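Local structure of 5-formyl-3-hydroxy-2-methylpyridine 4-carboxylate 5-dehydrogenase (Mesorhizobium japonicum MAFF 303099, 4OM8) at residues I118-L123 / E154-Q159; G135-N140 / V186-L191; S139-I144 / R296-V301. The protein catalyses the NAD+-dependent oxidation of a pyridine aldehyde in vitamin B6 degradation and can also reduce the same compound with NADH to 4-pyridoxate. All coordinates share one frame; numbering follows the deposited sequence.

Contact 1. Residues I118-L123 / E154-Q159; sequences IPITKL and EKTAPQ
The backbones of 118-123 and 154-159 come nearest at Thr121 and Glu154, whose CA atoms are 5.3 Å apart, where the short helix 120-123 runs past the loop leading into helix 158-170. The single direct hydrogen bond between the segments joins side chain to main chain: Glu154 N donates to Thr121 OG1 over 2.9 Å, with an N-H...O angle of 156°. The rotamer of Thr121 (chi1 -64°) sets OG1 beside its own backbone N and opposite the carbonyl carbon, while CG2 comes within 3.9 Å of Glu154 CB, so that the two side chains lie alongside one another and point the same way. Beyond CB the glutamate bends away, and in the conformer modelled here a water may link its OE1 to Thr121 OG1, the latter bond weak. That hydroxyl is also hydrogen-bonded to Asp181, which takes the amide of Ile120 as well. A valine in place of Thr121 would probably leave the amide of Glu154 without its acceptor and Asp181 without one of its partners. Farther in, Ile120 CG2 rests 4.2 Å from Thr156 OG1, a hydroxyl bonded chiefly to the carbonyl of Met133. The contact thus ties helix 120-123 to the loop before helix 158-170 in the Rossmann domain; Leu123 packs on Met133 and Thr156 on Val134 of strand 133-137, and helix 91-102 touches Leu123 as well.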
loop_
_atom_site.group_PDB
_atom_site.type_symbol
_atom_site.label_atom_id
_atom_site.label_comp_id
_atom_site.label_asym_id
_atom_site.label_seq_id
_atom_site.Cartn_x
_atom_site.Cartn_y
_atom_site.Cartn_z
ATOM N N ILE A 118 -4.075 -22.464 -2.777
ATOM C CA ILE A 118 -3.866 -23.895 -2.620
ATOM C C ILE A 118 -2.369 -24.171 -2.527
ATOM O O ILE A 118 -1.605 -23.735 -3.383
ATOM C CB ILE A 118 -4.494 -24.669 -3.783
ATOM C CG1 ILE A 118 -5.985 -24.306 -3.893
ATOM C CG2 ILE A 118 -4.297 -26.172 -3.589
ATOM C CD1 ILE A 118 -6.666 -24.810 -5.144
ATOM N N PRO A 119 -1.934 -24.893 -1.479
ATOM C CA PRO A 119 -0.496 -25.130 -1.326
ATOM C C PRO A 119 0.097 -25.850 -2.524
ATOM O O PRO A 119 -0.510 -26.789 -3.055
ATOM C CB PRO A 119 -0.401 -26.013 -0.075
ATOM C CG PRO A 119 -1.678 -25.807 0.646
ATOM C CD PRO A 119 -2.719 -25.477 -0.377
ATOM N N ILE A 120 1.268 -25.402 -2.957
ATOM C CA ILE A 120 1.943 -26.054 -4.075
ATOM C C ILE A 120 2.240 -27.497 -3.683
ATOM O O ILE A 120 2.213 -28.402 -4.513
ATOM C CB ILE A 120 3.244 -25.311 -4.456
ATOM C CG1 ILE A 120 2.953 -23.822 -4.725
ATOM C CG2 ILE A 120 3.891 -25.941 -5.675
ATOM C CD1 ILE A 120 1.776 -23.566 -5.672
ATOM N N THR A 121 2.485 -27.709 -2.390
ATOM C CA THR A 121 2.754 -29.049 -1.873
ATOM C C THR A 121 1.582 -30.008 -2.115
ATOM O O THR A 121 1.787 -31.203 -2.410
ATOM C CB THR A 121 3.073 -28.976 -0.381
ATOM O OG1 THR A 121 4.279 -28.227 -0.214
ATOM C CG2 THR A 121 3.248 -30.368 0.220
ATOM N N LYS A 122 0.360 -29.491 -2.016
ATOM C CA LYS A 122 -0.815 -30.302 -2.320
ATOM C C LYS A 122 -0.982 -30.514 -3.818
ATOM O O LYS A 122 -1.260 -31.623 -4.273
ATOM C CB LYS A 122 -2.076 -29.662 -1.749
ATOM C CG LYS A 122 -2.239 -29.863 -0.261
ATOM C CD LYS A 122 -3.593 -29.366 0.206
ATOM C CE LYS A 122 -3.708 -29.485 1.719
ATOM N NZ LYS A 122 -5.063 -29.109 2.199
ATOM N N LEU A 123 -0.788 -29.451 -4.590
ATOM C CA LEU A 123 -0.983 -29.531 -6.035
ATOM C C LEU A 123 -0.050 -30.548 -6.678
ATOM O O LEU A 123 -0.468 -31.309 -7.554
ATOM C CB LEU A 123 -0.781 -28.158 -6.671
ATOM C CG LEU A 123 -1.860 -27.133 -6.297
ATOM C CD1 LEU A 123 -1.554 -25.786 -6.945
ATOM C CD2 LEU A 123 -3.234 -27.643 -6.723
ATOM N N GLU A 154 6.952 -28.605 -1.254
ATOM C CA GLU A 154 7.917 -29.425 -0.535
ATOM C C GLU A 154 8.792 -30.270 -1.464
ATOM O O GLU A 154 9.962 -30.516 -1.156
ATOM C CB GLU A 154 7.186 -30.319 0.464
ATOM C CG GLU A 154 8.102 -31.123 1.363
ATOM C CD GLU A 154 8.816 -30.270 2.393
ATOM O OE1 GLU A 154 8.409 -29.107 2.606
ATOM O OE2 GLU A 154 9.786 -30.771 3.001
ATOM N N LYS A 155 8.237 -30.681 -2.600
ATOM C CA LYS A 155 8.951 -31.558 -3.524
ATOM C C LYS A 155 9.535 -30.817 -4.726
ATOM O O LYS A 155 10.176 -31.425 -5.575
ATOM C CB LYS A 155 8.014 -32.670 -4.025
ATOM C CG LYS A 155 7.534 -33.647 -2.955
ATOM C CD LYS A 155 6.676 -34.745 -3.597
ATOM C CE LYS A 155 6.176 -35.753 -2.568
ATOM N NZ LYS A 155 7.292 -36.375 -1.802
ATOM N N THR A 156 9.313 -29.509 -4.811
ATOM C CA THR A 156 9.811 -28.758 -5.963
ATOM C C THR A 156 11.337 -28.670 -5.973
ATOM O O THR A 156 11.954 -28.348 -4.958
ATOM C CB THR A 156 9.235 -27.323 -5.994
ATOM O OG1 THR A 156 7.802 -27.375 -6.015
ATOM C CG2 THR A 156 9.720 -26.563 -7.207
ATOM N N ALA A 157 11.948 -28.970 -7.118
ATOM C CA ALA A 157 13.397 -28.856 -7.240
ATOM C C ALA A 157 13.811 -27.395 -7.202
ATOM O O ALA A 157 13.158 -26.547 -7.804
ATOM C CB ALA A 157 13.879 -29.502 -8.528
ATOM N N PRO A 158 14.899 -27.092 -6.482
ATOM C CA PRO A 158 15.440 -25.731 -6.502
ATOM C C PRO A 158 15.695 -25.248 -7.933
ATOM O O PRO A 158 15.468 -24.070 -8.208
ATOM C CB PRO A 158 16.747 -25.867 -5.714
ATOM C CG PRO A 158 16.446 -26.950 -4.735
ATOM C CD PRO A 158 15.579 -27.944 -5.490
ATOM N N GLN A 159 16.123 -26.141 -8.821
ATOM C CA GLN A 159 16.343 -25.796 -10.226
ATOM C C GLN A 159 15.069 -25.288 -10.912
ATOM O O GLN A 159 15.121 -24.423 -11.775
ATOM C CB GLN A 159 16.883 -27.009 -10.987
ATOM C CG GLN A 159 18.314 -27.411 -10.614
ATOM C CD GLN A 159 18.417 -28.081 -9.249
ATOM O OE1 GLN A 159 17.426 -28.575 -8.702
ATOM N NE2 GLN A 159 19.626 -28.097 -8.691
HETATM O O HOH W 1 6.343 -27.072 2.287
#

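Contact 2. Residues G135-N140 / V186-L191; sequences GMHWSN and VENRVL. With NAD (nicotinamide-adenine-dinucleotide), chain C.
His137 and Glu187 both turn CG anti to the backbone N (chi1 179° and 178°), and the glutamate, extended beyond CG, reaches from the start of helix 187-203 to the imidazole on strand 133-137. This is the cleft between the NAD-binding Rossmann domain and the helical C-terminal domain of the 3-hydroxyacyl-CoA dehydrogenase family. Ring and carboxylate stand almost perpendicular, and Glu187 OE1 meets the ring at its edge, 3.2 Å from His137 CE1. The imidazole nitrogens are held elsewhere: ND1 bonds to Glu149, NE2 to Ser116, a His-Glu pairing that fits the inferred importance of His137 for catalysis. Glu149 also accepts the backbone amides of Val186 and Glu187, which fixes the start of the helix relative to the histidine. Asn188 ND2 approaches His137 CE1 obliquely at 3.6 Å, amide and ring planes 65° apart, and donates to a water that also lies near His137 NE2. The nicotinamide sits beside these groups: its C5N is 3.7 Å from His137 NE2 and 3.1 Å from Trp138 O, while Asn140 CB packs near the carboxamide nitrogen. A second water donates to both Trp138 O and Glu187 OE1, giving a water-mediated link between the segments. The remaining carboxylate oxygen takes a very short bond: Ser139 OG donates to the syn lone pair of Glu187 OE2 over 2.5 Å.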
loop_
_atom_site.group_PDB
_atom_site.type_symbol
_atom_site.label_atom_id
_atom_site.label_comp_id
_atom_site.label_asym_id
_atom_site.label_seq_id
_atom_site.Cartn_x
_atom_site.Cartn_y
_atom_site.Cartn_z
ATOM N N GLY A 135 4.740 -23.008 -7.940
ATOM C CA GLY A 135 3.816 -21.894 -8.007
ATOM C C GLY A 135 4.413 -20.737 -8.782
ATOM O O GLY A 135 5.575 -20.386 -8.589
ATOM N N MET A 136 3.626 -20.177 -9.700
ATOM C CA MET A 136 3.990 -18.961 -10.416
ATOM C C MET A 136 2.780 -18.049 -10.298
ATOM O O MET A 136 1.840 -18.133 -11.090
ATOM C CB MET A 136 4.335 -19.254 -11.879
ATOM C CG MET A 136 4.839 -18.063 -12.665
ATOM S SD MET A 136 4.870 -18.480 -14.422
ATOM C CE MET A 136 5.873 -17.133 -15.065
ATOM N N HIS A 137 2.799 -17.199 -9.275
ATOM C CA HIS A 137 1.599 -16.492 -8.871
ATOM C C HIS A 137 1.632 -15.051 -9.366
ATOM O O HIS A 137 2.368 -14.220 -8.845
ATOM C CB HIS A 137 1.453 -16.546 -7.353
ATOM C CG HIS A 137 0.260 -15.813 -6.841
ATOM N ND1 HIS A 137 0.370 -14.703 -6.035
ATOM C CD2 HIS A 137 -1.067 -16.022 -7.024
ATOM C CE1 HIS A 137 -0.838 -14.261 -5.735
ATOM N NE2 HIS A 137 -1.729 -15.047 -6.316
ATOM N N TRP A 138 0.845 -14.795 -10.403
ATOM C CA TRP A 138 0.717 -13.478 -10.996
ATOM C C TRP A 138 -0.275 -12.639 -10.211
ATOM O O TRP A 138 -0.958 -13.144 -9.317
ATOM C CB TRP A 138 0.252 -13.597 -12.442
ATOM C CG TRP A 138 1.182 -14.337 -13.367
ATOM C CD1 TRP A 138 1.561 -15.657 -13.295
ATOM C CD2 TRP A 138 1.809 -13.801 -14.531
ATOM N NE1 TRP A 138 2.403 -15.966 -14.346
ATOM C CE2 TRP A 138 2.573 -14.841 -15.115
ATOM C CE3 TRP A 138 1.808 -12.538 -15.137
ATOM C CZ2 TRP A 138 3.318 -14.652 -16.278
ATOM C CZ3 TRP A 138 2.560 -12.349 -16.288
ATOM C CH2 TRP A 138 3.302 -13.403 -16.849
ATOM N N SER A 139 -0.352 -11.356 -10.544
ATOM C CA SER A 139 -1.327 -10.460 -9.923
ATOM C C SER A 139 -2.208 -9.793 -10.976
ATOM O O SER A 139 -1.795 -9.624 -12.119
ATOM C CB SER A 139 -0.619 -9.395 -9.076
ATOM O OG SER A 139 0.010 -9.965 -7.931
ATOM N N ASN A 140 -3.427 -9.423 -10.590
ATOM C CA ASN A 140 -4.369 -8.823 -11.532
ATOM C C ASN A 140 -4.198 -7.311 -11.592
ATOM O O ASN A 140 -4.197 -6.667 -10.552
ATOM C CB ASN A 140 -5.797 -9.176 -11.119
ATOM C CG ASN A 140 -6.831 -8.679 -12.107
ATOM O OD1 ASN A 140 -6.631 -8.731 -13.319
ATOM N ND2 ASN A 140 -7.966 -8.224 -11.586
ATOM N N VAL A 186 3.423 -14.681 0.016
ATOM C CA VAL A 186 3.782 -13.432 0.703
ATOM C C VAL A 186 2.786 -12.315 0.423
ATOM O O VAL A 186 2.265 -11.694 1.367
ATOM C CB VAL A 186 5.206 -12.963 0.325
ATOM C CG1 VAL A 186 5.468 -11.537 0.836
ATOM C CG2 VAL A 186 6.218 -13.951 0.905
ATOM N N GLU A 187 2.512 -12.070 -0.858
ATOM C CA GLU A 187 1.688 -10.926 -1.268
ATOM C C GLU A 187 0.332 -10.932 -0.571
ATOM O O GLU A 187 -0.060 -9.956 0.085
ATOM C CB GLU A 187 1.493 -10.926 -2.788
ATOM C CG GLU A 187 0.628 -9.806 -3.292
ATOM C CD GLU A 187 0.214 -10.035 -4.729
ATOM O OE1 GLU A 187 -0.271 -11.143 -5.033
ATOM O OE2 GLU A 187 0.382 -9.119 -5.557
ATOM N N ASN A 188 -0.406 -12.024 -0.700
ATOM C CA ASN A 188 -1.747 -12.003 -0.147
ATOM C C ASN A 188 -1.741 -12.120 1.376
ATOM O O ASN A 188 -2.704 -11.709 2.012
ATOM C CB ASN A 188 -2.613 -13.081 -0.796
ATOM C CG ASN A 188 -3.204 -12.591 -2.106
ATOM O OD1 ASN A 188 -3.574 -11.422 -2.207
ATOM N ND2 ASN A 188 -3.258 -13.459 -3.123
ATOM N N ARG A 189 -0.655 -12.615 1.975
ATOM C CA ARG A 189 -0.565 -12.569 3.438
ATOM C C ARG A 189 -0.480 -11.133 3.923
ATOM O O ARG A 189 -1.197 -10.719 4.845
ATOM C CB ARG A 189 0.648 -13.343 3.953
ATOM C CG ARG A 189 0.511 -14.845 3.799
ATOM C CD ARG A 189 1.629 -15.583 4.522
ATOM N NE ARG A 189 1.559 -15.524 5.975
ATOM C CZ ARG A 189 0.916 -16.409 6.729
ATOM N NH1 ARG A 189 0.277 -17.432 6.180
ATOM N NH2 ARG A 189 0.929 -16.270 8.051
ATOM N N VAL A 190 0.399 -10.359 3.300
ATOM C CA VAL A 190 0.549 -8.983 3.723
ATOM C C VAL A 190 -0.730 -8.201 3.385
ATOM O O VAL A 190 -1.204 -7.391 4.190
ATOM C CB VAL A 190 1.796 -8.336 3.094
ATOM C CG1 VAL A 190 1.900 -6.872 3.491
ATOM C CG2 VAL A 190 3.056 -9.080 3.539
ATOM N N LEU A 191 -1.328 -8.482 2.229
ATOM C CA LEU A 191 -2.579 -7.818 1.871
ATOM C C LEU A 191 -3.700 -8.148 2.852
ATOM O O LEU A 191 -4.434 -7.261 3.303
ATOM C CB LEU A 191 -3.017 -8.218 0.458
ATOM C CG LEU A 191 -4.358 -7.615 0.009
ATOM C CD1 LEU A 191 -4.317 -6.083 -0.030
ATOM C CD2 LEU A 191 -4.789 -8.189 -1.340
HETATM P PA NAD C . -11.582 -17.213 -13.695
HETATM O O1A NAD C . -12.743 -17.898 -12.994
HETATM O O2A NAD C . -11.723 -15.785 -14.199
HETATM O O5B NAD C . -11.152 -18.138 -14.939
HETATM C C5B NAD C . -11.043 -19.558 -14.831
HETATM C C4B NAD C . -11.084 -20.132 -16.239
HETATM O O4B NAD C . -10.749 -21.520 -16.197
HETATM C C3B NAD C . -12.483 -20.015 -16.843
HETATM O O3B NAD C . -12.425 -19.319 -18.095
HETATM C C2B NAD C . -12.926 -21.463 -17.011
HETATM O O2B NAD C . -13.778 -21.699 -18.144
HETATM C C1B NAD C . -11.596 -22.173 -17.154
HETATM N N9A NAD C . -11.601 -23.619 -16.871
HETATM C C8A NAD C . -12.331 -24.286 -15.961
HETATM N N7A NAD C . -12.031 -25.608 -15.984
HETATM C C5A NAD C . -11.088 -25.797 -16.921
HETATM C C6A NAD C . -10.330 -26.939 -17.463
HETATM N N6A NAD C . -10.518 -28.196 -16.992
HETATM N N1A NAD C . -9.440 -26.690 -18.448
HETATM C C2A NAD C . -9.240 -25.453 -18.933
HETATM N N3A NAD C . -9.895 -24.369 -18.488
HETATM C C4A NAD C . -10.815 -24.483 -17.505
HETATM O O3 NAD C . -10.300 -17.397 -12.735
HETATM P PN NAD C . -9.058 -16.385 -12.582
HETATM O O1N NAD C . -9.470 -15.205 -11.723
HETATM O O2N NAD C . -8.390 -16.112 -13.911
HETATM O O5D NAD C . -8.052 -17.269 -11.702
HETATM C C5D NAD C . -7.466 -18.476 -12.209
HETATM C C4D NAD C . -6.449 -18.960 -11.182
HETATM O O4D NAD C . -5.540 -17.892 -10.939
HETATM C C3D NAD C . -7.081 -19.287 -9.839
HETATM O O3D NAD C . -6.282 -20.309 -9.235
HETATM C C2D NAD C . -6.915 -18.013 -9.033
HETATM O O2D NAD C . -6.819 -18.271 -7.628
HETATM C C1D NAD C . -5.593 -17.488 -9.564
HETATM N N1N NAD C . -5.418 -16.030 -9.469
HETATM C C2N NAD C . -6.449 -15.166 -9.573
HETATM C C3N NAD C . -6.216 -13.791 -9.497
HETATM C C7N NAD C . -7.323 -12.773 -9.567
HETATM O O7N NAD C . -8.366 -12.993 -10.165
HETATM N N7N NAD C . -7.124 -11.622 -8.927
HETATM C C4N NAD C . -4.919 -13.321 -9.321
HETATM C C5N NAD C . -3.879 -14.235 -9.231
HETATM C C6N NAD C . -4.161 -15.591 -9.319
HETATM O O HOH W 2 -4.238 -13.010 -5.776
HETATM O O HOH W 3 -2.266 -11.760 -6.912
#

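Contact 3. Residues S139-I144 / R296-V301; sequences SNPPHI and RKLVAV
Ile144 lies against Leu298 and Val299 of helix 284-305, the closer-packed part of an apolar contact made with a loop of the NAD-binding domain. Its CG2 branch sits 4.1 Å from Leu298 CB, and its other branch ends at CD1, 4.2 Å from Val299 CG2. With chi1 at -63°, CG1 stands opposite the carbonyl carbon and CG2 opposite the backbone N; this spreads the two branches, one toward each of two successive helix residues, and the isoleucine crosses both at roughly a right angle. Val51 of helix 35-54 touches both Ile144 and Val299, and Tyr222 of the second subunit packs on the isoleucine from across the dimer. The Pro141 side is slacker: one pair, Pro141 CD to Leu298 CD1 at 4.3 Å, is the one contact of the ring with 296-301. Pro141 follows a cis peptide bond, and Ile144 N donates to Pro141 O over 3.0 Å, a turn that brings proline and isoleucine to the same helix. Elsewhere on the helix, Arg296 points its CB away from the loop and pairs with Glu293, while Ala300 packs on Ile304 of the second subunit. The whole is a domain-to-domain seam of a two-domain dehydrogenase: the loop following a Rossmann strand, whose Asn140 touches NAD, rests on the last long helix at the dimer interface.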
loop_
_atom_site.group_PDB
_atom_site.type_symbol
_atom_site.label_atom_id
_atom_site.label_comp_id
_atom_site.label_asym_id
_atom_site.label_seq_id
_atom_site.Cartn_x
_atom_site.Cartn_y
_atom_site.Cartn_z
ATOM N N SER A 139 -0.352 -11.356 -10.544
ATOM C CA SER A 139 -1.327 -10.460 -9.923
ATOM C C SER A 139 -2.208 -9.793 -10.976
ATOM O O SER A 139 -1.795 -9.624 -12.119
ATOM C CB SER A 139 -0.619 -9.395 -9.076
ATOM O OG SER A 139 0.010 -9.965 -7.931
ATOM N N ASN A 140 -3.427 -9.423 -10.590
ATOM C CA ASN A 140 -4.369 -8.823 -11.532
ATOM C C ASN A 140 -4.198 -7.311 -11.592
ATOM O O ASN A 140 -4.197 -6.667 -10.552
ATOM C CB ASN A 140 -5.797 -9.176 -11.119
ATOM C CG ASN A 140 -6.831 -8.679 -12.107
ATOM O OD1 ASN A 140 -6.631 -8.731 -13.319
ATOM N ND2 ASN A 140 -7.966 -8.224 -11.586
ATOM N N PRO A 141 -4.037 -6.738 -12.800
ATOM C CA PRO A 141 -3.997 -7.354 -14.133
ATOM C C PRO A 141 -2.611 -7.892 -14.458
ATOM O O PRO A 141 -1.613 -7.222 -14.221
ATOM C CB PRO A 141 -4.382 -6.189 -15.076
ATOM C CG PRO A 141 -4.873 -5.073 -14.150
ATOM C CD PRO A 141 -4.081 -5.270 -12.896
ATOM N N PRO A 142 -2.547 -9.103 -15.026
ATOM C CA PRO A 142 -1.253 -9.785 -15.166
ATOM C C PRO A 142 -0.296 -9.142 -16.171
ATOM O O PRO A 142 0.905 -9.399 -16.090
ATOM C CB PRO A 142 -1.661 -11.193 -15.613
ATOM C CG PRO A 142 -2.976 -10.988 -16.296
ATOM C CD PRO A 142 -3.673 -9.926 -15.502
ATOM N N HIS A 143 -0.807 -8.341 -17.095
ATOM C CA HIS A 143 0.058 -7.659 -18.049
ATOM C C HIS A 143 0.507 -6.302 -17.511
ATOM O O HIS A 143 1.329 -5.628 -18.129
ATOM C CB HIS A 143 -0.647 -7.501 -19.403
ATOM C CG HIS A 143 -2.005 -6.882 -19.319
ATOM N ND1 HIS A 143 -3.017 -7.397 -18.538
ATOM C CD2 HIS A 143 -2.534 -5.807 -19.956
ATOM C CE1 HIS A 143 -4.100 -6.653 -18.674
ATOM N NE2 HIS A 143 -3.834 -5.684 -19.531
ATOM N N ILE A 144 0.000 -5.924 -16.338
ATOM C CA ILE A 144 0.298 -4.613 -15.763
ATOM C C ILE A 144 1.103 -4.701 -14.457
ATOM O O ILE A 144 2.095 -3.994 -14.298
ATOM C CB ILE A 144 -0.994 -3.812 -15.519
ATOM C CG1 ILE A 144 -1.694 -3.531 -16.858
ATOM C CG2 ILE A 144 -0.695 -2.492 -14.815
ATOM C CD1 ILE A 144 -2.985 -2.721 -16.729
ATOM N N ARG A 296 -5.965 3.126 -16.502
ATOM C CA ARG A 296 -5.169 4.246 -16.996
ATOM C C ARG A 296 -4.198 4.757 -15.938
ATOM O O ARG A 296 -3.019 4.971 -16.214
ATOM C CB ARG A 296 -6.068 5.390 -17.455
ATOM C CG ARG A 296 -5.279 6.537 -18.067
ATOM C CD ARG A 296 -6.157 7.747 -18.287
ATOM N NE ARG A 296 -6.572 8.358 -17.031
ATOM C CZ ARG A 296 -5.772 9.060 -16.239
ATOM N NH1 ARG A 296 -4.497 9.236 -16.570
ATOM N NH2 ARG A 296 -6.244 9.582 -15.119
ATOM N N LYS A 297 -4.693 4.953 -14.720
ATOM C CA LYS A 297 -3.828 5.361 -13.613
ATOM C C LYS A 297 -2.739 4.328 -13.291
ATOM O O LYS A 297 -1.592 4.699 -13.044
ATOM C CB LYS A 297 -4.656 5.628 -12.356
ATOM C CG LYS A 297 -5.470 6.912 -12.393
ATOM C CD LYS A 297 -6.327 6.997 -11.147
ATOM C CE LYS A 297 -7.118 8.272 -11.061
ATOM N NZ LYS A 297 -8.059 8.148 -9.911
ATOM N N LEU A 298 -3.096 3.039 -13.281
ATOM C CA LEU A 298 -2.090 2.005 -13.028
ATOM C C LEU A 298 -0.957 2.082 -14.036
ATOM O O LEU A 298 0.223 2.004 -13.665
ATOM C CB LEU A 298 -2.717 0.608 -13.056
ATOM C CG LEU A 298 -3.555 0.230 -11.828
ATOM C CD1 LEU A 298 -4.287 -1.073 -12.093
ATOM C CD2 LEU A 298 -2.686 0.119 -10.570
ATOM N N VAL A 299 -1.297 2.249 -15.311
ATOM C CA VAL A 299 -0.247 2.327 -16.318
ATOM C C VAL A 299 0.636 3.565 -16.099
ATOM O O VAL A 299 1.865 3.458 -16.109
ATOM C CB VAL A 299 -0.839 2.306 -17.746
ATOM C CG1 VAL A 299 0.216 2.716 -18.764
ATOM C CG2 VAL A 299 -1.373 0.905 -18.043
ATOM N N ALA A 300 0.024 4.724 -15.858
ATOM C CA ALA A 300 0.802 5.959 -15.712
ATOM C C ALA A 300 1.691 5.920 -14.465
ATOM O O ALA A 300 2.852 6.351 -14.496
ATOM C CB ALA A 300 -0.122 7.161 -15.667
ATOM N N VAL A 301 1.140 5.407 -13.372
ATOM C CA VAL A 301 1.882 5.323 -12.120
ATOM C C VAL A 301 3.059 4.358 -12.258
ATOM O O VAL A 301 4.167 4.639 -11.806
ATOM C CB VAL A 301 0.958 4.878 -10.966
ATOM C CG1 VAL A 301 1.778 4.448 -9.745
ATOM C CG2 VAL A 301 -0.015 6.004 -10.612
#

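How the contacts relate
Contact 2 is the most central, buried in the interdomain cleft and polar, with a charged side chain, a serine, waters and the cofactor. Contacts 1 and 3 lie on opposite sides of the chain's centre, and both are only partly buried. Contact 1 stays within the Rossmann domain and relies on one hydrogen bond, whereas contact 3 is wholly apolar. The segments of contacts 2 and 3 overlap at Ser139 and Asn140, though in contact 3 it is Pro141 and Ile144 that touch the helix, and both contacts touch the second subunit. Contact 1 joins contact 2 through packing of Ile120 CD1 on Gly135 CA, 3.5 Å apart.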